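Polycyclic ketone monooxygenase (Myceliophthora thermophila, PDB 5MQ6) catalyses Baeyer-Villiger oxidation of ketones, particularly polycyclic ones, using FAD and NADPH to insert one oxygen atom beside the carbonyl and yield esters or lactones. Local coordinates at residues A[86-89]-A[90-93]; A[141-145]-A[146-150]; A[159-162]-A[163-167]; A[250-253]-A[254-257]. All coordinates share one frame; numbering follows the deposited sequence.

Contact 1: A[86-89]-A[90-93]; sequences AGYG and GLLY. With FAD (flavin-adenine dinucleotide), chain B.
Ala-86 meets Leu-91 through its carbonyl: Ala-86 O lies 4.0 Å from Leu-91 CG, just before the chain winds into helix 88-99. Gly-87 occupies the N-cap position, and its oxygen receives the first helical bond, from Leu-91 N to Gly-87 O at 2.9 Å, nearly straight at 169°. The leucine also lays its own carbons against that acceptor, with Leu-91 CG 3.3 Å from Gly-87 O, because chi1 of -70° brings CG round beside the backbone N. A water bridges the amides, accepting from Gly-90 N and, weakly, from Gly-87 N.

Gly-85, Gly-87 and Gly-90 are consistent with the GxGxxG fingerprint of a Rossmann-type dinucleotide site, on the turn of the beta-alpha-beta unit 78-84, 88-99, 109-112. A beta carbon on Gly-87 would clash with the FAD phosphate oxygen O1P.

Tyr-88 O accepts from Leu-92 N, and the tyrosine ring presents its edge to Leu-91, CD1 to CD1 at 4.3 Å. With an alanine in place of Leu-91, that ring edge and Leu-173 would probably lose their aliphatic neighbour, and a gap would open beside the cap.

Gly-89 grips the cofactor directly, Gly-89 N donating to FAD O1P at 2.9 Å, while its carbonyl takes the amide of Tyr-93, whose hydroxyl is bonded to Leu-221 O.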
loop_
_atom_site.group_PDB
_atom_site.type_symbol
_atom_site.label_atom_id
_atom_site.label_comp_id
_atom_site.label_asym_id
_atom_site.label_seq_id
_atom_site.Cartn_x
_atom_site.Cartn_y
_atom_site.Cartn_z
ATOM N N ALA A 86 3.341 13.384 0.987
ATOM C CA ALA A 86 3.308 14.138 -0.210
ATOM C C ALA A 86 3.219 13.188 -1.437
ATOM O O ALA A 86 3.532 13.560 -2.585
ATOM C CB ALA A 86 4.540 15.000 -0.253
ATOM N N GLY A 87 2.720 11.973 -1.194
ATOM C CA GLY A 87 2.373 11.100 -2.292
ATOM C C GLY A 87 0.998 11.482 -2.840
ATOM O O GLY A 87 0.480 12.561 -2.548
ATOM N N TYR A 88 0.409 10.600 -3.654
ATOM C CA TYR A 88 -0.920 10.841 -4.235
ATOM C C TYR A 88 -1.967 11.107 -3.161
ATOM O O TYR A 88 -2.861 11.922 -3.348
ATOM C CB TYR A 88 -1.401 9.709 -5.144
ATOM C CG TYR A 88 -0.707 9.632 -6.473
ATOM C CD1 TYR A 88 -0.105 10.737 -7.077
ATOM C CD2 TYR A 88 -0.692 8.441 -7.198
ATOM C CE1 TYR A 88 0.531 10.618 -8.346
ATOM C CE2 TYR A 88 -0.101 8.363 -8.432
ATOM C CZ TYR A 88 0.503 9.440 -9.013
ATOM O OH TYR A 88 1.031 9.335 -10.272
ATOM N N GLY A 89 -1.870 10.433 -2.042
ATOM C CA GLY A 89 -2.795 10.700 -0.965
ATOM C C GLY A 89 -2.742 12.082 -0.369
ATOM O O GLY A 89 -3.750 12.739 -0.238
ATOM N N GLY A 90 -1.570 12.510 0.056
ATOM C CA GLY A 90 -1.439 13.848 0.554
ATOM C C GLY A 90 -1.724 14.915 -0.466
ATOM O O GLY A 90 -2.280 15.979 -0.130
ATOM N N LEU A 91 -1.309 14.668 -1.710
ATOM C CA LEU A 91 -1.700 15.589 -2.775
ATOM C C LEU A 91 -3.226 15.733 -2.908
ATOM O O LEU A 91 -3.709 16.845 -3.072
ATOM C CB LEU A 91 -1.090 15.200 -4.098
ATOM C CG LEU A 91 0.424 15.384 -4.235
ATOM C CD1 LEU A 91 0.843 14.594 -5.454
ATOM C CD2 LEU A 91 0.732 16.873 -4.353
ATOM N N LEU A 92 -3.953 14.612 -2.907
ATOM C CA LEU A 92 -5.400 14.673 -2.915
ATOM C C LEU A 92 -5.961 15.465 -1.764
ATOM O O LEU A 92 -6.913 16.258 -1.937
ATOM C CB LEU A 92 -5.973 13.270 -2.890
ATOM C CG LEU A 92 -6.075 12.703 -4.275
ATOM C CD1 LEU A 92 -6.331 11.142 -4.167
ATOM C CD2 LEU A 92 -7.227 13.436 -5.048
ATOM N N TYR A 93 -5.401 15.318 -0.603
ATOM C CA TYR A 93 -5.900 16.147 0.531
ATOM C C TYR A 93 -5.661 17.637 0.220
ATOM O O TYR A 93 -6.539 18.505 0.444
ATOM C CB TYR A 93 -5.100 15.881 1.822
ATOM C CG TYR A 93 -5.496 14.806 2.822
ATOM C CD1 TYR A 93 -6.804 14.626 3.282
ATOM C CD2 TYR A 93 -4.494 14.070 3.428
ATOM C CE1 TYR A 93 -7.111 13.688 4.230
ATOM C CE2 TYR A 93 -4.755 13.165 4.443
ATOM C CZ TYR A 93 -6.061 12.992 4.870
ATOM O OH TYR A 93 -6.208 12.100 5.878
HETATM P PA FAD B . 2.620 6.878 -0.073
HETATM O O1A FAD B . 3.258 5.730 0.637
HETATM O O2A FAD B . 2.646 6.974 -1.588
HETATM O O5B FAD B . 3.270 8.231 0.497
HETATM C C5B FAD B . 3.393 8.419 1.866
HETATM C C4B FAD B . 4.685 9.163 2.132
HETATM O O4B FAD B . 4.668 9.532 3.524
HETATM C C3B FAD B . 5.973 8.377 1.901
HETATM O O3B FAD B . 6.904 9.176 1.218
HETATM C C2B FAD B . 6.463 8.076 3.290
HETATM O O2B FAD B . 7.863 7.953 3.357
HETATM C C1B FAD B . 5.944 9.276 4.051
HETATM N N9A FAD B . 5.874 9.054 5.475
HETATM C C8A FAD B . 5.256 8.017 6.109
HETATM N N7A FAD B . 5.456 8.156 7.416
HETATM C C5A FAD B . 6.206 9.243 7.661
HETATM C C6A FAD B . 6.711 9.910 8.875
HETATM N N6A FAD B . 6.546 9.482 10.109
HETATM N N1A FAD B . 7.348 11.026 8.635
HETATM C C2A FAD B . 7.581 11.510 7.392
HETATM N N3A FAD B . 7.186 10.998 6.249
HETATM C C4A FAD B . 6.497 9.820 6.362
HETATM N N1 FAD B . -1.475 0.665 -5.371
HETATM C C2 FAD B . -2.439 0.636 -6.349
HETATM O O2 FAD B . -3.610 0.866 -6.077
HETATM N N3 FAD B . -2.114 0.355 -7.619
HETATM C C4 FAD B . -0.837 0.094 -7.944
HETATM O O4 FAD B . -0.603 -0.148 -9.120
HETATM C C4X FAD B . 0.271 0.098 -6.973
HETATM N N5 FAD B . 1.584 -0.187 -7.261
HETATM C C5X FAD B . 2.490 -0.144 -6.253
HETATM C C6 FAD B . 3.910 -0.456 -6.521
HETATM C C7 FAD B . 4.816 -0.385 -5.359
HETATM C C7M FAD B . 6.291 -0.678 -5.516
HETATM C C8 FAD B . 4.344 -0.049 -3.984
HETATM C C8M FAD B . 5.273 0.034 -2.773
HETATM C C9 FAD B . 3.008 0.226 -3.771
HETATM C C9A FAD B . 2.075 0.189 -4.845
HETATM N N10 FAD B . 0.724 0.454 -4.560
HETATM C C10 FAD B . -0.184 0.436 -5.622
HETATM C "C1'" FAD B . 0.254 0.859 -3.216
HETATM C "C2'" FAD B . 0.618 2.396 -3.079
HETATM O "O2'" FAD B . 1.343 2.594 -1.857
HETATM C "C3'" FAD B . -0.606 3.370 -3.172
HETATM O "O3'" FAD B . -1.251 3.191 -4.436
HETATM C "C4'" FAD B . -0.312 4.889 -3.142
HETATM O "O4'" FAD B . 0.880 5.323 -3.935
HETATM C "C5'" FAD B . -0.204 5.373 -1.682
HETATM O "O5'" FAD B . -0.340 6.828 -1.702
HETATM P P FAD B . -0.168 7.493 -0.235
HETATM O O1P FAD B . 0.150 9.005 -0.528
HETATM O O2P FAD B . -1.373 7.023 0.592
HETATM O O3P FAD B . 1.112 6.720 0.456
HETATM O O HOH W 1 0.745 10.822 0.736
#

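Contact 2: A[141-145]-A[146-150]; sequences PLLEE and TGYIP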
loop_
_atom_site.group_PDB
_atom_site.type_symbol
_atom_site.label_atom_id
_atom_site.label_comp_id
_atom_site.label_asym_id
_atom_site.label_seq_id
_atom_site.Cartn_x
_atom_site.Cartn_y
_atom_site.Cartn_z
ATOM N N PRO A 141 -4.541 9.884 -10.185
ATOM C CA PRO A 141 -5.523 10.840 -9.724
ATOM C C PRO A 141 -5.715 12.058 -10.566
ATOM O O PRO A 141 -4.783 12.536 -11.206
ATOM C CB PRO A 141 -4.981 11.354 -8.401
ATOM C CG PRO A 141 -3.685 10.700 -8.175
ATOM C CD PRO A 141 -3.427 9.681 -9.251
ATOM N N LEU A 142 -6.921 12.598 -10.513
ATOM C CA LEU A 142 -7.196 13.942 -11.036
ATOM C C LEU A 142 -6.903 14.060 -12.515
ATOM O O LEU A 142 -6.477 15.118 -12.996
ATOM C CB LEU A 142 -6.446 15.009 -10.234
ATOM C CG LEU A 142 -6.779 15.089 -8.716
ATOM C CD1 LEU A 142 -5.642 15.829 -7.968
ATOM C CD2 LEU A 142 -8.132 15.732 -8.510
ATOM N N LEU A 143 -7.197 12.994 -13.250
ATOM C CA LEU A 143 -6.991 13.001 -14.698
ATOM C C LEU A 143 -7.863 14.049 -15.369
ATOM O O LEU A 143 -7.384 14.877 -16.139
ATOM C CB LEU A 143 -7.208 11.580 -15.309
ATOM C CG LEU A 143 -6.015 10.664 -15.019
ATOM C CD1 LEU A 143 -6.125 9.315 -15.722
ATOM C CD2 LEU A 143 -4.634 11.246 -15.289
ATOM N N GLU A 144 -9.132 14.054 -15.031
ATOM C CA GLU A 144 -10.012 14.996 -15.672
ATOM C C GLU A 144 -9.598 16.431 -15.318
ATOM O O GLU A 144 -9.681 17.288 -16.167
ATOM C CB GLU A 144 -11.427 14.783 -15.282
ATOM C CG GLU A 144 -12.374 15.747 -16.033
ATOM C CD GLU A 144 -13.839 15.446 -15.777
ATOM O OE1 GLU A 144 -14.196 14.499 -15.016
ATOM O OE2 GLU A 144 -14.655 16.200 -16.319
ATOM N N GLU A 145 -9.135 16.670 -14.085
ATOM C CA GLU A 145 -8.843 18.022 -13.608
ATOM C C GLU A 145 -7.511 18.552 -14.085
ATOM O O GLU A 145 -7.319 19.766 -14.203
ATOM C CB GLU A 145 -8.881 18.096 -12.094
ATOM C CG GLU A 145 -10.233 17.777 -11.529
ATOM C CD GLU A 145 -10.547 16.276 -11.311
ATOM O OE1 GLU A 145 -9.999 15.263 -11.873
ATOM O OE2 GLU A 145 -11.492 16.122 -10.570
ATOM N N THR A 146 -6.582 17.673 -14.392
ATOM C CA THR A 146 -5.337 18.095 -14.924
ATOM C C THR A 146 -5.354 18.129 -16.466
ATOM O O THR A 146 -4.447 18.688 -17.085
ATOM C CB THR A 146 -4.248 17.162 -14.501
ATOM O OG1 THR A 146 -4.645 15.823 -14.790
ATOM C CG2 THR A 146 -3.959 17.288 -12.991
ATOM N N GLY A 147 -6.346 17.495 -17.093
ATOM C CA GLY A 147 -6.276 17.236 -18.534
ATOM C C GLY A 147 -5.211 16.251 -19.066
ATOM O O GLY A 147 -5.043 16.117 -20.230
ATOM N N TYR A 148 -4.528 15.516 -18.222
ATOM C CA TYR A 148 -3.452 14.654 -18.639
ATOM C C TYR A 148 -3.996 13.347 -19.221
ATOM O O TYR A 148 -5.009 12.805 -18.738
ATOM C CB TYR A 148 -2.549 14.334 -17.471
ATOM C CG TYR A 148 -1.380 13.484 -17.889
ATOM C CD1 TYR A 148 -0.425 13.981 -18.793
ATOM C CD2 TYR A 148 -1.239 12.186 -17.433
ATOM C CE1 TYR A 148 0.644 13.219 -19.202
ATOM C CE2 TYR A 148 -0.152 11.394 -17.858
ATOM C CZ TYR A 148 0.759 11.902 -18.753
ATOM O OH TYR A 148 1.799 11.144 -19.171
ATOM N N ILE A 149 -3.341 12.874 -20.285
ATOM C CA ILE A 149 -3.739 11.637 -20.981
ATOM C C ILE A 149 -2.567 10.728 -20.777
ATOM O O ILE A 149 -1.522 10.972 -21.354
ATOM C CB ILE A 149 -3.995 11.848 -22.512
ATOM C CG1 ILE A 149 -5.131 12.793 -22.711
ATOM C CG2 ILE A 149 -4.367 10.550 -23.232
ATOM C CD1 ILE A 149 -5.356 13.280 -24.124
ATOM N N PRO A 150 -2.716 9.670 -19.958
ATOM C CA PRO A 150 -1.669 8.721 -19.832
ATOM C C PRO A 150 -1.278 8.048 -21.169
ATOM O O PRO A 150 -2.151 7.864 -22.029
ATOM C CB PRO A 150 -2.215 7.715 -18.807
ATOM C CG PRO A 150 -3.217 8.488 -18.051
ATOM C CD PRO A 150 -3.868 9.266 -19.157
#
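Thr-146 grips one carbonyl twice: its hydroxyl donates to Leu-142 O (OG1 to O 2.7 Å) and its amide to the same oxygen (N to O 2.9 Å), the two donors arriving from opposite faces of the carbonyl plane. The hydroxyl folds back over the helix because chi1 of 51° sets OG1 between the backbone N and the carbonyl carbon. It also takes a weak bond from Tyr-148 N. A valine here would probably leave Leu-142 O with the Thr-146 amide alone of these two donors, and Tyr-148 N without its weak acceptor.

This is the C-terminal end of the one-turn helix 143-146, in the connection leading into helix 157-170. Leu-142 is its N-cap and packs on Leu-92 and Val-95 of helix 88-99. Gly-147 leaves the helical path with a positive phi of 67°, which favours glycine, and its amide makes a weak bond to Glu-144 O.

Beyond the turn the contact becomes apolar. Leu-143 divides its two methyls between later residues: Leu-143 CD1 reaches Pro-150 CG at 3.8 Å, and Leu-143 CD2 lies near the plane of the Tyr-148 ring, 4.1 Å from Tyr-148 CD2 at its edge. The phenol hydroxyl itself is bonded to Glu-159.

Contact 3: A[159-162]-A[163-167]; sequences ELLE and HAYRI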
loop_
_atom_site.group_PDB
_atom_site.type_symbol
_atom_site.label_atom_id
_atom_site.label_comp_id
_atom_site.label_asym_id
_atom_site.label_seq_id
_atom_site.Cartn_x
_atom_site.Cartn_y
_atom_site.Cartn_z
ATOM N N GLU A 159 6.395 8.260 -15.516
ATOM C CA GLU A 159 5.163 8.931 -15.815
ATOM C C GLU A 159 4.345 9.211 -14.513
ATOM O O GLU A 159 3.651 10.249 -14.404
ATOM C CB GLU A 159 4.383 8.079 -16.768
ATOM C CG GLU A 159 3.085 8.679 -17.128
ATOM C CD GLU A 159 2.371 7.966 -18.245
ATOM O OE1 GLU A 159 2.620 6.746 -18.332
ATOM O OE2 GLU A 159 1.545 8.649 -18.950
ATOM N N LEU A 160 4.458 8.294 -13.561
ATOM C CA LEU A 160 3.753 8.405 -12.305
ATOM C C LEU A 160 4.289 9.489 -11.419
ATOM O O LEU A 160 3.523 10.256 -10.803
ATOM C CB LEU A 160 3.688 7.073 -11.525
ATOM C CG LEU A 160 2.763 6.117 -12.267
ATOM C CD1 LEU A 160 2.995 4.687 -11.863
ATOM C CD2 LEU A 160 1.356 6.459 -12.149
ATOM N N LEU A 161 5.596 9.542 -11.362
ATOM C CA LEU A 161 6.271 10.590 -10.636
ATOM C C LEU A 161 6.034 11.996 -11.273
ATOM O O LEU A 161 5.697 13.005 -10.564
ATOM C CB LEU A 161 7.728 10.223 -10.511
ATOM C CG LEU A 161 8.665 11.243 -9.887
ATOM C CD1 LEU A 161 8.235 11.449 -8.446
ATOM C CD2 LEU A 161 10.104 10.693 -9.825
ATOM N N GLU A 162 6.133 12.053 -12.599
ATOM C CA GLU A 162 5.900 13.296 -13.272
ATOM C C GLU A 162 4.447 13.809 -12.998
ATOM O O GLU A 162 4.213 15.005 -12.857
ATOM C CB GLU A 162 6.236 13.152 -14.765
ATOM C CG GLU A 162 5.670 14.248 -15.674
ATOM C CD GLU A 162 5.860 13.894 -17.165
ATOM O OE1 GLU A 162 4.886 13.596 -17.910
ATOM O OE2 GLU A 162 7.010 13.860 -17.600
ATOM N N HIS A 163 3.482 12.901 -12.901
ATOM C CA HIS A 163 2.123 13.303 -12.645
ATOM C C HIS A 163 1.940 13.917 -11.240
ATOM O O HIS A 163 1.177 14.898 -11.101
ATOM C CB HIS A 163 1.180 12.179 -12.852
ATOM C CG HIS A 163 -0.250 12.573 -12.741
ATOM N ND1 HIS A 163 -0.854 13.466 -13.619
ATOM C CD2 HIS A 163 -1.232 12.138 -11.917
ATOM C CE1 HIS A 163 -2.140 13.568 -13.338
ATOM N NE2 HIS A 163 -2.403 12.758 -12.325
ATOM N N ALA A 164 2.608 13.329 -10.261
ATOM C CA ALA A 164 2.701 13.908 -8.928
ATOM C C ALA A 164 3.209 15.368 -8.992
ATOM O O ALA A 164 2.623 16.282 -8.382
ATOM C CB ALA A 164 3.675 13.039 -8.096
ATOM N N TYR A 165 4.269 15.580 -9.764
ATOM C CA TYR A 165 4.787 16.937 -10.049
ATOM C C TYR A 165 3.817 17.787 -10.799
ATOM O O TYR A 165 3.675 18.969 -10.483
ATOM C CB TYR A 165 6.188 16.921 -10.712
ATOM C CG TYR A 165 7.151 16.796 -9.614
ATOM C CD1 TYR A 165 7.309 15.599 -8.902
ATOM C CD2 TYR A 165 7.883 17.933 -9.170
ATOM C CE1 TYR A 165 8.223 15.485 -7.818
ATOM C CE2 TYR A 165 8.799 17.827 -8.099
ATOM C CZ TYR A 165 8.926 16.613 -7.412
ATOM O OH TYR A 165 9.703 16.585 -6.301
ATOM N N ARG A 166 3.088 17.180 -11.732
ATOM C CA ARG A 166 2.062 17.916 -12.450
ATOM C C ARG A 166 1.001 18.446 -11.477
ATOM O O ARG A 166 0.477 19.594 -11.604
ATOM C CB ARG A 166 1.429 17.048 -13.531
ATOM C CG ARG A 166 0.206 17.653 -14.201
ATOM C CD ARG A 166 -0.296 16.825 -15.401
ATOM N NE ARG A 166 0.777 16.578 -16.343
ATOM C CZ ARG A 166 1.529 15.482 -16.467
ATOM N NH1 ARG A 166 1.309 14.366 -15.761
ATOM N NH2 ARG A 166 2.547 15.531 -17.333
ATOM N N ILE A 167 0.611 17.599 -10.533
ATOM C CA ILE A 167 -0.433 18.002 -9.577
ATOM C C ILE A 167 0.130 19.114 -8.693
ATOM O O ILE A 167 -0.519 20.134 -8.505
ATOM C CB ILE A 167 -0.948 16.828 -8.728
ATOM C CG1 ILE A 167 -1.729 15.877 -9.652
ATOM C CG2 ILE A 167 -1.900 17.304 -7.604
ATOM C CD1 ILE A 167 -1.861 14.484 -9.141
HETATM O O HOH W 2 3.074 12.248 -16.415
#
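Glu-162 and Arg-166 form a salt bridge of the i to i+4 kind, spanning one turn of helix 157-170. Arg-166 NH2 donates to Glu-162 OE1 at 3.1 Å, in the guanidinium plane but from above the carboxylate plane, and the two flat groups stand almost perpendicular, 85° apart. Both side chains start anti to their backbone N; the arginine then bends at chi3 (-53°), which turns its head back along the helix toward the glutamate.

The other amino group is spoken for as well. Arg-166 NH1 donates to His-163 ND1 at 3.2 Å, lying in the imidazole plane, and also to a water. That water in turn donates to Glu-162 OE1 (2.7 Å) and to the backbone oxygen of Glu-159, tying the salt bridge to the helix itself. Gripped at both nitrogens, the guanidinium is held against rotation, and Tyr-148 adds a cation-pi contact. His-163 is fixed from its far side by Pro-141 O, which is bonded to NE2, so the ring links this charged cluster to the loop before helix 143-146.

On another side of the helix Leu-161 and Tyr-165 lie alongside each other, pointing the same way, with Leu-161 CD1 and Tyr-165 CE1 4.1 Å apart. The phenol hydroxyl is bonded to Phe-118 N, and Leu-161 O sits in the plane of the Tyr-165 ring, 3.5 Å from Tyr-165 CD1.

Contact 4: A[250-253]-A[254-257]; sequences WNYD and VTGG
Trp-250 and Thr-255 cross at about a right angle, the threonine meeting the indole at its edge: Thr-255 CG2 is 3.4 Å from Trp-250 NE1, and Thr-255 OG1 is 3.5 Å from Trp-250 CZ2. The same indole turns its edge onto Tyr-252, placing Trp-250 CD1 3.1 Å above the centre of the phenol face. Tyr-252 therefore has the indole over one face and Gly-256 O in plane at its rim, 3.3 Å from Tyr-252 CD1, while Thr-255 CG2 touches it obliquely. Thr-255 OG1 and Gly-256 O are both buried with no polar partner in the model. The tyrosine hydroxyl is bonded to Arg-126 O.

Tyr-252 opens the single-turn helix 252-255, which follows strand 244-246 at the edge of the five-stranded parallel sheet; the turn after strand 271-275 of this sheet, with the NADPH-binding Thr-277 and Thr-280 close behind, fits a Rossmann-type GxGxxA pattern. Asn-251 is the N-cap, forming an Asx turn. With CG anti to the backbone N (chi1 -167°), its OD1 accepts from Asp-253 N at 2.9 Å and from Val-254 N at 3.2 Å, the second donor standing well above the amide plane.

Val-254 crosses this amide at about a right angle, CG2 lying 3.4 Å from Asn-251 ND2, and both residues lean on Phe-245. The helix ends where Gly-256 adopts positive phi, its amide making a weak bond to Tyr-252 O.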
loop_
_atom_site.group_PDB
_atom_site.type_symbol
_atom_site.label_atom_id
_atom_site.label_comp_id
_atom_site.label_asym_id
_atom_site.label_seq_id
_atom_site.Cartn_x
_atom_site.Cartn_y
_atom_site.Cartn_z
ATOM N N TRP A 250 16.677 1.659 -5.180
ATOM C CA TRP A 250 17.502 1.071 -6.236
ATOM C C TRP A 250 18.849 1.791 -6.439
ATOM O O TRP A 250 18.895 2.998 -6.564
ATOM C CB TRP A 250 16.808 1.105 -7.526
ATOM C CG TRP A 250 17.460 0.221 -8.604
ATOM C CD1 TRP A 250 18.289 0.629 -9.591
ATOM C CD2 TRP A 250 17.268 -1.194 -8.796
ATOM N NE1 TRP A 250 18.628 -0.415 -10.382
ATOM C CE2 TRP A 250 18.037 -1.556 -9.916
ATOM C CE3 TRP A 250 16.517 -2.178 -8.120
ATOM C CZ2 TRP A 250 18.079 -2.871 -10.403
ATOM C CZ3 TRP A 250 16.519 -3.462 -8.589
ATOM C CH2 TRP A 250 17.314 -3.820 -9.723
ATOM N N ASN A 251 19.902 1.006 -6.596
ATOM C CA ASN A 251 21.288 1.522 -6.777
ATOM C C ASN A 251 21.757 1.384 -8.216
ATOM O O ASN A 251 22.358 0.364 -8.624
ATOM C CB ASN A 251 22.236 0.837 -5.844
ATOM C CG ASN A 251 23.576 1.534 -5.770
ATOM O OD1 ASN A 251 23.980 2.289 -6.684
ATOM N ND2 ASN A 251 24.263 1.307 -4.679
ATOM N N TYR A 252 21.490 2.451 -8.960
ATOM C CA TYR A 252 21.870 2.561 -10.324
ATOM C C TYR A 252 23.372 2.691 -10.572
ATOM O O TYR A 252 23.823 2.514 -11.742
ATOM C CB TYR A 252 21.092 3.666 -11.003
ATOM C CG TYR A 252 19.662 3.242 -11.415
ATOM C CD1 TYR A 252 19.466 2.284 -12.402
ATOM C CD2 TYR A 252 18.534 3.799 -10.818
ATOM C CE1 TYR A 252 18.204 1.899 -12.795
ATOM C CE2 TYR A 252 17.252 3.433 -11.210
ATOM C CZ TYR A 252 17.107 2.462 -12.186
ATOM O OH TYR A 252 15.901 2.067 -12.588
ATOM N N ASP A 253 24.142 2.974 -9.513
ATOM C CA ASP A 253 25.596 3.089 -9.651
ATOM C C ASP A 253 26.111 1.678 -9.767
ATOM O O ASP A 253 27.004 1.454 -10.517
ATOM C CB ASP A 253 26.294 3.836 -8.485
ATOM C CG ASP A 253 26.008 5.373 -8.482
ATOM O OD1 ASP A 253 25.753 6.050 -9.538
ATOM O OD2 ASP A 253 26.030 5.942 -7.373
ATOM N N VAL A 254 25.495 0.737 -9.071
ATOM C CA VAL A 254 25.875 -0.684 -9.134
ATOM C C VAL A 254 25.421 -1.332 -10.444
ATOM O O VAL A 254 26.087 -2.165 -11.030
ATOM C CB VAL A 254 25.281 -1.426 -7.950
ATOM C CG1 VAL A 254 25.466 -2.932 -8.087
ATOM C CG2 VAL A 254 25.923 -0.932 -6.661
ATOM N N THR A 255 24.283 -0.895 -10.905
ATOM C CA THR A 255 23.511 -1.608 -11.861
ATOM C C THR A 255 23.828 -1.074 -13.277
ATOM O O THR A 255 23.777 -1.815 -14.314
ATOM C CB THR A 255 22.040 -1.373 -11.403
ATOM O OG1 THR A 255 21.559 -2.538 -10.709
ATOM C CG2 THR A 255 21.243 -0.999 -12.435
ATOM N N GLY A 256 24.162 0.212 -13.331
ATOM C CA GLY A 256 24.110 0.975 -14.577
ATOM C C GLY A 256 22.673 1.316 -14.853
ATOM O O GLY A 256 21.762 0.822 -14.189
ATOM N N GLY A 257 22.445 2.092 -15.887
ATOM C CA GLY A 257 21.117 2.584 -16.199
ATOM C C GLY A 257 20.734 3.747 -15.288
ATOM O O GLY A 257 21.563 4.311 -14.576
#

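Contacts 1, 2 and 3 form one neighbourhood, whereas contact 4 stands apart, its nearest atoms about 10 Å from those of contact 3. Contact 1 is wholly buried, and its polar chemistry is backbone bonding in a glycine-rich helix start beside the FAD phosphate. Contacts 2, 3 and 4 are partly buried; contact 2 joins a threonine-carbonyl grip to leucine packing, and contact 3 is built on a salt bridge with a buried histidine. Tyr-88 fastens the first three together, packing on Pro-141 and reaching Leu-160 O with a weak hydrogen bond. Contacts 1, 2 and 4 each contain a helix start: 86-93 gives the Gly-89 amide to FAD, while in 250-257 an asparagine side chain does the capping.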